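PDB 4V1S: alpha-1,6-mannanase from Bacteroides thetaiotaomicron, which probably hydrolyses alpha-1,6-linked mannose chains from within, as a glycoside hydrolase family 76 member linked to polysaccharide use by a gut symbiont. Local coordinates for residues P131-A134 and E135-P138; F174-S177 and G178-N181; Y188-E191 and T192-S195; A250-V253 and A254-S257; Q261-S264 and Y265-G268. All coordinates share one frame; numbering follows the deposited sequence.

Contact 1. Residues P131-A134 and E135-P138; sequences PTSA and EKVP
Lys136 runs alongside Thr132 and Ser133, its CB 3.8 Å from Thr132 OG1, the Thr132 and Lys136 side chains running past each other in opposite directions. Further along the chain, Lys136 CG is 3.9 Å and Lys136 CD 3.4 Å from Ser133 OG. The aliphatic part is bent at its last two torsions, which curls the ammonium group back to the Thr132 side of the loop. There NZ approaches Pro131 O to 3.8 Å, too far for a bond, and donates to a water at 2.9 Å. That same water is bonded to Thr132 OG1 and donates to Val137 O, so one solvent molecule ties three points of the loop together. Pro138 CB closes in on Thr132 OG1 at 3.7 Å, a plain packing contact.

At the turn itself, Ser133 OG donates to Glu135 OE1 at 2.6 Å, approaching from well above the carboxylate plane (41° out of it). The glutamate chain is bent at chi2, which swings the carboxylate back over the serine. Ser133 N, by contrast, is buried here without a partner.

Beyond the two segments, Lys136 O accepts a hydrogen bond from His118 NE2, and Thr132 and Pro138 pack on the same histidine, laying the loop against strand 117-121. The backbone bond from Lys136 N to Ser133 O, 3.0 Å long with an N-H...O angle of 161°, closes a type I beta turn from Ser133 to Lys136, in the surface loop that leads from strand 124-127 to helix 142-159.

Contact 2. Residues F174-S177 and G178-N181; sequences FSLS and GEDN
Gly178 and Glu179 meet the last turn of helix 162-177 mainly through backbone bonds. Gly178 N donates to Ser175 O at 3.0 Å, and Glu179 N to Leu176 O at 3.2 Å; both donors stand well above the planes of the carbonyls they meet. Glu179 CB also rests 3.4 Å from Leu176 O. That oxygen takes two waters besides: one bridges to Glu179 O, the other to Glu179 OE1, to which it donates at 2.7 Å. Leu176 O thus accepts three hydrogen bonds.

Both backbone bonds span three residues, the spacing of a 3-10 turn, and they carry the chain from the C-terminal end of the helix into the following loop. Within the last turn, Ser177 OG turns back along the helix and donates to Phe174 O at 2.7 Å, in the carbonyl plane and on a lone pair. Its chi1 of 74° sets the hydroxyl between the backbone N and the carbonyl carbon, facing that oxygen.

Further out, the extended Glu179 chain, with CG trans to the backbone N (chi1 -170°), carries its carboxylate to a salt bridge between OE2 and Arg230 NE on helix 222-239. Leu176 packs on Ala227 and Ile231 of the same helix and on Cys212 of helix 202-219. Ser175 OG is bonded to Tyr142 O, while the ring of Phe174 stacks with that of Tyr142 at the start of helix 142-159.

Contact 3. Residues Y188-E191 and T192-S195; sequences YFQE and TFVS
Phe193 lays one ring face over the aliphatic part of Gln190: CG of the glutamine sits 3.7 Å from the ring centroid and only 12° off the ring normal, a CH-pi contact. The residues here are irregular loop, within the long connection from helix 162-177 to strand 199-201. Gln190 chi1 of 74° places CG between its own backbone N and carbonyl carbon, and this brings the methylene under the centre of the ring.

Around its rim the phenylalanine meets the start of the loop segment. Tyr188 CB comes to the ring edge, near its plane, 4.0 Å from Phe193 CE2, and the two side chains cross at about a right angle. Phe189 CB approaches Phe193 CZ at 4.1 Å. Gln190 O is nearer still, 3.3 Å from Phe193 CE2.

Residues outside these segments complete the surroundings. Tyr188 OH is hydrogen-bonded to Asp180 OD2 and its ring makes a cation-pi contact with Lys200, whereas the ring of Phe189 leads away from Phe193 and meets Phe141 edge-to-face.

Water links the polar groups. One molecule accepts from Phe193 N at 3.0 Å and donates weakly to Glu191 O. Glu191 OE1, salt-bridged to Arg140 NE, also accepts from a second water at 2.6 Å, and that water in turn accepts from Thr192 OG1 at 2.8 Å.

Contact 4. Residues A250-V253 and A254-S257; sequences AKMV and ADGS
Met252 and Ser257 are joined by the straightest backbone bond of this turn: Met252 N donates to Ser257 O at 2.8 Å, the N-H...O angle being 175° and the donor lying nearly along the C=O axis. A second backbone bond, from Gly256 N to Met252 O at 2.8 Å, is bent to 130° and weak. Lys251 CA adds a CA-H...O contact to Ser257 O.

Together these bonds close the beta hairpin between strand 246-252 and strand 258-259. Gly256, with positive phi, helps reverse the chain, and Asp255 OD1 accepts from Ser257 N in an Asx turn.

Among the side-chain bonds, Lys251 runs extended beside the turn until a bend at chi4 (93°) brings NZ to Gly256 O at 3.0 Å, in the carbonyl plane on a lone pair. Asp255 OD1 takes a second donor, Ser257 OG at 2.8 Å. Both reach it from the same face of the carboxylate, Ser257 N from well above the plane and OG only slightly out of it, on the syn side.

In van der Waals contact, Met252 CG lies 3.3 Å from Ser257 OG, and Met252 CB 3.6 Å from Asp255 OD1. Val253, its CB directed away from 254-257, packs on Val182, Leu183 and Val198.

Contact 5. Residues Q261-S264 and Y265-G268; sequences QKWS and YNAG
Tyr265, first residue of the second segment, turns the edge of its ring to Trp263: CD1 lies 3.7 Å from Trp263 CB, which sits in the plane of the tyrosine ring. Its chi1 of 80° holds the ring between backbone N and carbonyl carbon, back beside the residues that precede it. The phenol oxygen is hydrogen-bonded to a glycerol, probably from the crystallisation liquor.

Asn266 follows with two links to the chain before the helix. Its N donates to Trp263 O at 3.2 Å, from above the carbonyl plane and with a bent N-H...O angle of 136°; Trp263 is the N-cap residue. Its ND2 donates to a water at 3.0 Å, and that water also accepts from Trp263 N and donates to Gln261 O at 2.7 Å. The amide is thereby tied to two backbone groups of the incoming loop, and ND2 also makes a weak bond to Asp249 OD1.

Ala267 brings CB to 3.5 Å from Ser264 O. The same oxygen accepts from Gly268 N at 2.9 Å, in the carbonyl plane and with an N-H...O angle of 157°, the first i+4 bond here, as in an alpha helix.

This helix start lies among several elements. Ser264 OG bonds Asp311 OD2 just ahead of helix 313-330, and Tyr265 stacks on the ring of Phe315 in that helix, which Trp263 also meets. Ala267 packs on Thr293 and Ser297 of helix 284-301, while Asn266 touches Ile203 of helix 202-219 and Leu247 of strand 246-252.

Contact 5 is buried, about a helix start; contact 2, at a helix end, is partly buried; contacts 1, 3 and 4 lie at the surface. Contacts 2 and 3 share bridging waters and a glutamate paired with an arginine elsewhere in the chain; contact 3 adds a CH-pi contact. Contact 1 has a serine-glutamate bond, contact 4 a lysine and an Asx turn, and contact 5 helix-start backbone bonds with aromatic packing. Contacts 2 and 3 touch, and contact 3 meets contact 4 through Tyr188 and Val253. Contact 1 touches none of the others, though its nearest atoms come within about 5 Å of contact 3. Strand 258-259 leads from the hairpin of contact 4 towards helix 264-281 of contact 5.

Contact 1. Residues P131-A134 and E135-P138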
loop_
_atom_site.group_PDB
_atom_site.type_symbol
_atom_site.label_atom_id
_atom_site.label_comp_id
_atom_site.label_asym_id
_atom_site.label_seq_id
_atom_site.Cartn_x
_atom_site.Cartn_y
_atom_site.Cartn_z
ATOM N N PRO A 131 -7.198 -15.448 -8.593
ATOM C CA PRO A 131 -6.491 -16.704 -8.619
ATOM C C PRO A 131 -6.281 -17.223 -10.028
ATOM O O PRO A 131 -7.159 -17.095 -10.886
ATOM C CB PRO A 131 -7.395 -17.623 -7.806
ATOM C CG PRO A 131 -7.973 -16.687 -6.774
ATOM C CD PRO A 131 -8.261 -15.434 -7.585
ATOM N N THR A 132 -5.110 -17.806 -10.239
ATOM C CA THR A 132 -4.705 -18.277 -11.553
ATOM C C THR A 132 -3.782 -19.475 -11.375
ATOM O O THR A 132 -3.516 -19.922 -10.266
ATOM C CB THR A 132 -4.020 -17.126 -12.343
ATOM O OG1 THR A 132 -3.921 -17.448 -13.733
ATOM C CG2 THR A 132 -2.663 -16.795 -11.776
ATOM N N SER A 133 -3.366 -20.031 -12.491
ATOM C CA SER A 133 -2.392 -21.125 -12.511
ATOM C C SER A 133 -1.739 -21.162 -13.869
ATOM O O SER A 133 -2.172 -20.492 -14.815
ATOM C CB SER A 133 -3.068 -22.463 -12.199
ATOM O OG SER A 133 -4.101 -22.752 -13.117
ATOM N N ALA A 134 -0.700 -21.987 -13.973
ATOM C CA ALA A 134 0.150 -22.016 -15.166
ATOM C C ALA A 134 -0.557 -22.230 -16.497
ATOM O O ALA A 134 -0.026 -21.822 -17.550
ATOM C CB ALA A 134 1.204 -23.081 -15.015
ATOM N N GLU A 135 -1.693 -22.914 -16.464
ATOM C CA GLU A 135 -2.462 -23.240 -17.685
ATOM C C GLU A 135 -3.610 -22.268 -18.020
ATOM O O GLU A 135 -4.358 -22.477 -18.978
ATOM C CB GLU A 135 -2.974 -24.690 -17.623
ATOM C CG GLU A 135 -4.349 -24.893 -16.986
ATOM C CD GLU A 135 -4.377 -24.749 -15.459
ATOM O OE1 GLU A 135 -3.320 -24.472 -14.850
ATOM O OE2 GLU A 135 -5.477 -24.928 -14.857
ATOM N N LYS A 136 -3.693 -21.161 -17.288
ATOM C CA LYS A 136 -4.762 -20.165 -17.478
ATOM C C LYS A 136 -4.161 -18.833 -17.908
ATOM O O LYS A 136 -3.002 -18.561 -17.635
ATOM C CB LYS A 136 -5.522 -19.947 -16.182
ATOM C CG LYS A 136 -6.391 -21.116 -15.798
ATOM C CD LYS A 136 -6.796 -21.021 -14.332
ATOM C CE LYS A 136 -8.183 -20.442 -14.164
ATOM N NZ LYS A 136 -8.205 -18.963 -13.993
ATOM N N VAL A 137 -4.965 -18.043 -18.593
ATOM C CA VAL A 137 -4.582 -16.721 -19.020
ATOM C C VAL A 137 -4.940 -15.796 -17.848
ATOM O O VAL A 137 -6.125 -15.717 -17.445
ATOM C CB VAL A 137 -5.348 -16.296 -20.277
ATOM C CG1 VAL A 137 -5.105 -14.822 -20.600
ATOM C CG2 VAL A 137 -4.939 -17.167 -21.461
ATOM N N PRO A 138 -3.943 -15.077 -17.310
ATOM C CA PRO A 138 -4.168 -14.199 -16.179
ATOM C C PRO A 138 -4.381 -12.749 -16.599
ATOM O O PRO A 138 -4.008 -12.364 -17.710
ATOM C CB PRO A 138 -2.854 -14.317 -15.404
ATOM C CG PRO A 138 -1.833 -14.374 -16.534
ATOM C CD PRO A 138 -2.506 -15.193 -17.614
HETATM O O HOH W 1 -6.385 -16.852 -14.815
#

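Contact 2. Residues F174-S177 and G178-N181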
loop_
_atom_site.group_PDB
_atom_site.type_symbol
_atom_site.label_atom_id
_atom_site.label_comp_id
_atom_site.label_asym_id
_atom_site.label_seq_id
_atom_site.Cartn_x
_atom_site.Cartn_y
_atom_site.Cartn_z
ATOM N N PHE A 174 8.301 -8.261 -12.439
ATOM C CA PHE A 174 7.125 -8.079 -13.240
ATOM C C PHE A 174 6.796 -6.611 -13.413
ATOM O O PHE A 174 6.559 -6.142 -14.533
ATOM C CB PHE A 174 5.923 -8.872 -12.734
ATOM C CG PHE A 174 4.734 -8.775 -13.660
ATOM C CD1 PHE A 174 4.730 -9.461 -14.851
ATOM C CD2 PHE A 174 3.703 -7.889 -13.417
ATOM C CE1 PHE A 174 3.686 -9.307 -15.752
ATOM C CE2 PHE A 174 2.662 -7.736 -14.301
ATOM C CZ PHE A 174 2.647 -8.452 -15.472
ATOM N N SER A 175 6.743 -5.877 -12.318
ATOM C CA SER A 175 6.443 -4.426 -12.406
ATOM C C SER A 175 7.451 -3.731 -13.346
ATOM O O SER A 175 7.093 -2.862 -14.157
ATOM C CB SER A 175 6.465 -3.774 -11.032
ATOM O OG SER A 175 5.466 -4.293 -10.181
ATOM N N LEU A 176 8.728 -4.088 -13.205
ATOM C CA LEU A 176 9.752 -3.435 -14.026
ATOM C C LEU A 176 9.650 -3.796 -15.514
ATOM O O LEU A 176 10.115 -3.018 -16.385
ATOM C CB LEU A 176 11.161 -3.756 -13.507
ATOM C CG LEU A 176 11.547 -3.035 -12.227
ATOM C CD1 LEU A 176 12.779 -3.690 -11.611
ATOM C CD2 LEU A 176 11.780 -1.537 -12.414
ATOM N N SER A 177 8.987 -4.919 -15.819
ATOM C CA SER A 177 8.807 -5.315 -17.205
ATOM C C SER A 177 7.733 -4.412 -17.849
ATOM O O SER A 177 7.585 -4.406 -19.076
ATOM C CB SER A 177 8.396 -6.784 -17.357
ATOM O OG SER A 177 7.028 -7.035 -17.001
ATOM N N GLY A 178 6.991 -3.642 -17.036
ATOM C CA GLY A 178 5.989 -2.718 -17.604
ATOM C C GLY A 178 6.567 -1.354 -17.967
ATOM O O GLY A 178 5.851 -0.493 -18.455
ATOM N N GLU A 179 7.838 -1.158 -17.705
ATOM C CA GLU A 179 8.566 0.070 -18.058
ATOM C C GLU A 179 9.142 -0.056 -19.468
ATOM O O GLU A 179 9.779 -1.053 -19.824
ATOM C CB GLU A 179 9.750 0.320 -17.104
ATOM C CG GLU A 179 10.393 1.686 -17.277
ATOM C CD GLU A 179 11.695 1.897 -16.526
ATOM O OE1 GLU A 179 12.161 0.971 -15.817
ATOM O OE2 GLU A 179 12.250 3.023 -16.626
ATOM N N ASP A 180 8.943 0.972 -20.256
ATOM C CA ASP A 180 9.607 1.078 -21.561
ATOM C C ASP A 180 9.618 2.565 -21.945
ATOM O O ASP A 180 9.196 3.413 -21.158
ATOM C CB ASP A 180 8.972 0.165 -22.641
ATOM C CG ASP A 180 7.538 0.539 -22.946
ATOM O OD1 ASP A 180 7.170 1.730 -22.747
ATOM O OD2 ASP A 180 6.798 -0.340 -23.407
ATOM N N ASN A 181 10.134 2.876 -23.130
ATOM C CA ASN A 181 10.273 4.274 -23.552
ATOM C C ASN A 181 9.071 4.897 -24.260
ATOM O O ASN A 181 9.164 5.996 -24.776
ATOM C CB ASN A 181 11.574 4.456 -24.335
ATOM C CG ASN A 181 12.753 4.667 -23.418
ATOM O OD1 ASN A 181 13.811 4.025 -23.551
ATOM N ND2 ASN A 181 12.584 5.572 -22.473
HETATM O O HOH W 2 11.324 -3.185 -19.146
HETATM O O HOH W 3 12.534 -1.662 -16.130
#

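Contact 3. Residues Y188-E191 and T192-S195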
loop_
_atom_site.group_PDB
_atom_site.type_symbol
_atom_site.label_atom_id
_atom_site.label_comp_id
_atom_site.label_asym_id
_atom_site.label_seq_id
_atom_site.Cartn_x
_atom_site.Cartn_y
_atom_site.Cartn_z
ATOM N N TYR A 188 3.130 1.094 -17.573
ATOM C CA TYR A 188 1.744 0.911 -17.913
ATOM C C TYR A 188 0.932 0.514 -16.699
ATOM O O TYR A 188 1.433 -0.144 -15.796
ATOM C CB TYR A 188 1.572 -0.174 -18.985
ATOM C CG TYR A 188 2.290 0.089 -20.268
ATOM C CD1 TYR A 188 1.746 0.917 -21.251
ATOM C CD2 TYR A 188 3.527 -0.490 -20.495
ATOM C CE1 TYR A 188 2.436 1.151 -22.426
ATOM C CE2 TYR A 188 4.212 -0.259 -21.667
ATOM C CZ TYR A 188 3.660 0.561 -22.618
ATOM O OH TYR A 188 4.348 0.782 -23.772
ATOM N N PHE A 189 -0.361 0.842 -16.705
ATOM C CA PHE A 189 -1.212 0.335 -15.663
ATOM C C PHE A 189 -1.266 -1.178 -15.640
ATOM O O PHE A 189 -1.147 -1.770 -14.584
ATOM C CB PHE A 189 -2.629 0.881 -15.872
ATOM C CG PHE A 189 -3.603 0.537 -14.775
ATOM C CD1 PHE A 189 -3.301 0.805 -13.444
ATOM C CD2 PHE A 189 -4.800 -0.120 -15.073
ATOM C CE1 PHE A 189 -4.183 0.458 -12.441
ATOM C CE2 PHE A 189 -5.704 -0.452 -14.063
ATOM C CZ PHE A 189 -5.387 -0.173 -12.745
ATOM N N GLN A 190 -1.484 -1.776 -16.820
ATOM C CA GLN A 190 -1.767 -3.191 -16.890
ATOM C C GLN A 190 -1.215 -3.883 -18.147
ATOM O O GLN A 190 -0.807 -3.232 -19.131
ATOM C CB GLN A 190 -3.228 -3.436 -16.774
ATOM C CG GLN A 190 -4.010 -3.065 -18.007
ATOM C CD GLN A 190 -5.499 -3.258 -17.794
ATOM O OE1 GLN A 190 -5.984 -4.357 -17.470
ATOM N NE2 GLN A 190 -6.230 -2.191 -17.965
ATOM N N GLU A 191 -1.166 -5.202 -18.064
ATOM C CA GLU A 191 -0.478 -6.031 -19.059
ATOM C C GLU A 191 -1.368 -6.233 -20.276
ATOM O O GLU A 191 -0.879 -6.287 -21.416
ATOM C CB GLU A 191 -0.105 -7.378 -18.447
ATOM C CG GLU A 191 0.620 -8.319 -19.396
ATOM C CD GLU A 191 0.940 -9.645 -18.726
ATOM O OE1 GLU A 191 0.051 -10.196 -17.994
ATOM O OE2 GLU A 191 2.067 -10.134 -18.950
ATOM N N THR A 192 -2.678 -6.331 -20.018
ATOM C CA THR A 192 -3.667 -6.612 -21.056
ATOM C C THR A 192 -4.774 -5.554 -21.014
ATOM O O THR A 192 -5.760 -5.692 -20.303
ATOM C CB THR A 192 -4.260 -8.040 -20.876
ATOM O OG1 THR A 192 -3.198 -8.999 -20.767
ATOM C CG2 THR A 192 -5.147 -8.396 -22.056
ATOM N N PHE A 193 -4.591 -4.475 -21.766
ATOM C CA PHE A 193 -5.595 -3.415 -21.795
ATOM C C PHE A 193 -6.813 -3.906 -22.552
ATOM O O PHE A 193 -6.688 -4.483 -23.630
ATOM C CB PHE A 193 -5.059 -2.141 -22.441
ATOM C CG PHE A 193 -4.163 -1.331 -21.542
ATOM C CD1 PHE A 193 -4.695 -0.481 -20.581
ATOM C CD2 PHE A 193 -2.779 -1.425 -21.652
ATOM C CE1 PHE A 193 -3.873 0.267 -19.751
ATOM C CE2 PHE A 193 -1.959 -0.671 -20.831
ATOM C CZ PHE A 193 -2.516 0.184 -19.869
ATOM N N VAL A 194 -7.988 -3.690 -21.977
ATOM C CA VAL A 194 -9.225 -4.018 -22.673
ATOM C C VAL A 194 -10.089 -2.761 -22.736
ATOM O O VAL A 194 -10.069 -2.046 -23.741
ATOM C CB VAL A 194 -9.953 -5.213 -22.035
ATOM C CG1 VAL A 194 -11.271 -5.490 -22.763
ATOM C CG2 VAL A 194 -9.064 -6.438 -22.085
ATOM N N SER A 195 -10.798 -2.459 -21.657
ATOM C CA SER A 195 -11.711 -1.320 -21.663
ATOM C C SER A 195 -11.002 0.014 -21.393
ATOM O O SER A 195 -11.448 1.049 -21.854
ATOM C CB SER A 195 -12.852 -1.539 -20.663
ATOM O OG SER A 195 -12.340 -1.780 -19.362
HETATM O O HOH W 4 -2.570 -9.917 -18.225
HETATM O O HOH W 5 -2.364 -4.487 -23.785
#

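Contact 4. Residues A250-V253 and A254-S257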
loop_
_atom_site.group_PDB
_atom_site.type_symbol
_atom_site.label_atom_id
_atom_site.label_comp_id
_atom_site.label_asym_id
_atom_site.label_seq_id
_atom_site.Cartn_x
_atom_site.Cartn_y
_atom_site.Cartn_z
ATOM N N ALA A 250 -2.333 9.856 -14.248
ATOM C CA ALA A 250 -1.893 9.033 -15.368
ATOM C C ALA A 250 -1.687 9.887 -16.600
ATOM O O ALA A 250 -2.195 11.005 -16.681
ATOM C CB ALA A 250 -2.917 7.957 -15.659
ATOM N N LYS A 251 -0.929 9.343 -17.542
ATOM C CA LYS A 251 -0.698 9.973 -18.836
ATOM C C LYS A 251 -1.109 8.973 -19.922
ATOM O O LYS A 251 -0.703 7.817 -19.896
ATOM C CB LYS A 251 0.757 10.396 -18.987
ATOM C CG LYS A 251 1.045 11.242 -20.206
ATOM C CD LYS A 251 2.429 11.835 -20.083
ATOM C CE LYS A 251 2.863 12.614 -21.298
ATOM N NZ LYS A 251 2.520 14.030 -21.114
ATOM N N MET A 252 -1.951 9.443 -20.846
ATOM C CA MET A 252 -2.505 8.607 -21.916
ATOM C C MET A 252 -1.488 8.427 -23.026
ATOM O O MET A 252 -0.841 9.372 -23.458
ATOM C CB MET A 252 -3.767 9.233 -22.507
ATOM C CG MET A 252 -4.877 9.505 -21.504
ATOM S SD MET A 252 -5.439 8.020 -20.640
ATOM C CE MET A 252 -4.932 8.386 -18.970
ATOM N N VAL A 253 -1.337 7.196 -23.480
ATOM C CA VAL A 253 -0.348 6.906 -24.511
ATOM C C VAL A 253 -0.725 7.483 -25.879
ATOM O O VAL A 253 0.144 7.947 -26.617
ATOM C CB VAL A 253 -0.095 5.390 -24.584
ATOM C CG1 VAL A 253 0.615 4.994 -25.869
ATOM C CG2 VAL A 253 0.696 4.946 -23.365
ATOM N N ALA A 254 -2.014 7.500 -26.194
ATOM C CA ALA A 254 -2.477 7.923 -27.519
ATOM C C ALA A 254 -2.084 9.360 -27.835
ATOM O O ALA A 254 -1.597 9.661 -28.930
ATOM C CB ALA A 254 -3.983 7.771 -27.611
ATOM N N ASP A 255 -2.295 10.250 -26.881
ATOM C CA ASP A 255 -2.067 11.674 -27.128
ATOM C C ASP A 255 -1.286 12.416 -26.059
ATOM O O ASP A 255 -1.147 13.640 -26.131
ATOM C CB ASP A 255 -3.414 12.375 -27.338
ATOM C CG ASP A 255 -4.317 12.318 -26.118
ATOM O OD1 ASP A 255 -3.959 11.694 -25.094
ATOM O OD2 ASP A 255 -5.420 12.907 -26.199
ATOM N N GLY A 256 -0.821 11.693 -25.046
ATOM C CA GLY A 256 -0.030 12.292 -23.985
ATOM C C GLY A 256 -0.839 13.143 -23.025
ATOM O O GLY A 256 -0.268 13.820 -22.185
ATOM N N SER A 257 -2.167 13.111 -23.134
ATOM C CA SER A 257 -2.997 13.840 -22.193
ATOM C C SER A 257 -2.898 13.272 -20.782
ATOM O O SER A 257 -2.696 12.081 -20.581
ATOM C CB SER A 257 -4.465 13.892 -22.630
ATOM O OG SER A 257 -5.051 12.612 -22.724
#

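Contact 5. Residues Q261-S264 and Y265-G268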
loop_
_atom_site.group_PDB
_atom_site.type_symbol
_atom_site.label_atom_id
_atom_site.label_comp_id
_atom_site.label_asym_id
_atom_site.label_seq_id
_atom_site.Cartn_x
_atom_site.Cartn_y
_atom_site.Cartn_z
ATOM N N GLN A 261 -6.742 13.984 -12.045
ATOM C CA GLN A 261 -7.284 13.555 -10.748
ATOM C C GLN A 261 -6.163 13.330 -9.749
ATOM O O GLN A 261 -5.228 12.577 -10.005
ATOM C CB GLN A 261 -8.107 12.284 -10.871
ATOM C CG GLN A 261 -8.596 11.713 -9.550
ATOM C CD GLN A 261 -9.659 12.576 -8.880
ATOM O OE1 GLN A 261 -10.550 13.129 -9.557
ATOM N NE2 GLN A 261 -9.598 12.681 -7.544
ATOM N N LYS A 262 -6.276 13.999 -8.606
ATOM C CA LYS A 262 -5.306 13.849 -7.524
ATOM C C LYS A 262 -5.847 12.912 -6.461
ATOM O O LYS A 262 -6.898 13.171 -5.874
ATOM C CB LYS A 262 -4.990 15.201 -6.915
ATOM C CG LYS A 262 -4.098 16.006 -7.853
ATOM C CD LYS A 262 -3.899 17.427 -7.439
ATOM C CE LYS A 262 -3.019 18.119 -8.465
ATOM N NZ LYS A 262 -3.042 19.593 -8.297
ATOM N N TRP A 263 -5.089 11.848 -6.210
ATOM C CA TRP A 263 -5.415 10.881 -5.185
ATOM C C TRP A 263 -4.323 10.873 -4.137
ATOM O O TRP A 263 -3.126 10.918 -4.466
ATOM C CB TRP A 263 -5.506 9.452 -5.763
ATOM C CG TRP A 263 -6.634 9.266 -6.725
ATOM C CD1 TRP A 263 -6.534 8.926 -8.005
ATOM C CD2 TRP A 263 -8.041 9.336 -6.426
ATOM N NE1 TRP A 263 -7.781 8.831 -8.580
ATOM C CE2 TRP A 263 -8.730 9.067 -7.615
ATOM C CE3 TRP A 263 -8.777 9.618 -5.268
ATOM C CZ2 TRP A 263 -10.128 9.056 -7.685
ATOM C CZ3 TRP A 263 -10.154 9.610 -5.317
ATOM C CH2 TRP A 263 -10.825 9.323 -6.532
ATOM N N SER A 264 -4.733 10.660 -2.897
ATOM C CA SER A 264 -3.794 10.646 -1.781
ATOM C C SER A 264 -2.655 9.637 -1.911
ATOM O O SER A 264 -1.516 9.980 -1.595
ATOM C CB SER A 264 -4.536 10.452 -0.442
ATOM O OG SER A 264 -5.286 9.252 -0.445
ATOM N N TYR A 265 -2.943 8.412 -2.358
ATOM C CA TYR A 265 -1.939 7.385 -2.403
ATOM C C TYR A 265 -0.859 7.602 -3.467
ATOM O O TYR A 265 0.236 7.098 -3.348
ATOM C CB TYR A 265 -2.558 6.001 -2.532
ATOM C CG TYR A 265 -3.022 5.539 -3.907
ATOM C CD1 TYR A 265 -3.638 6.417 -4.837
ATOM C CD2 TYR A 265 -2.892 4.207 -4.269
ATOM C CE1 TYR A 265 -4.074 5.979 -6.072
ATOM C CE2 TYR A 265 -3.310 3.755 -5.499
ATOM C CZ TYR A 265 -3.908 4.631 -6.406
ATOM O OH TYR A 265 -4.312 4.163 -7.624
ATOM N N ASN A 266 -1.161 8.390 -4.482
ATOM C CA ASN A 266 -0.133 8.738 -5.477
ATOM C C ASN A 266 0.897 9.698 -4.867
ATOM O O ASN A 266 2.091 9.547 -5.081
ATOM C CB ASN A 266 -0.768 9.294 -6.738
ATOM C CG ASN A 266 -1.263 8.200 -7.634
ATOM O OD1 ASN A 266 -0.694 7.094 -7.646
ATOM N ND2 ASN A 266 -2.328 8.463 -8.348
ATOM N N ALA A 267 0.432 10.634 -4.042
ATOM C CA ALA A 267 1.359 11.427 -3.199
ATOM C C ALA A 267 2.089 10.547 -2.170
ATOM O O ALA A 267 3.318 10.596 -2.061
ATOM C CB ALA A 267 0.632 12.572 -2.515
ATOM N N GLY A 268 1.333 9.725 -1.443
ATOM C CA GLY A 268 1.900 8.987 -0.324
ATOM C C GLY A 268 2.977 7.995 -0.734
ATOM O O GLY A 268 4.028 7.940 -0.135
HETATM O O HOH W 6 -3.294 11.326 -8.511
#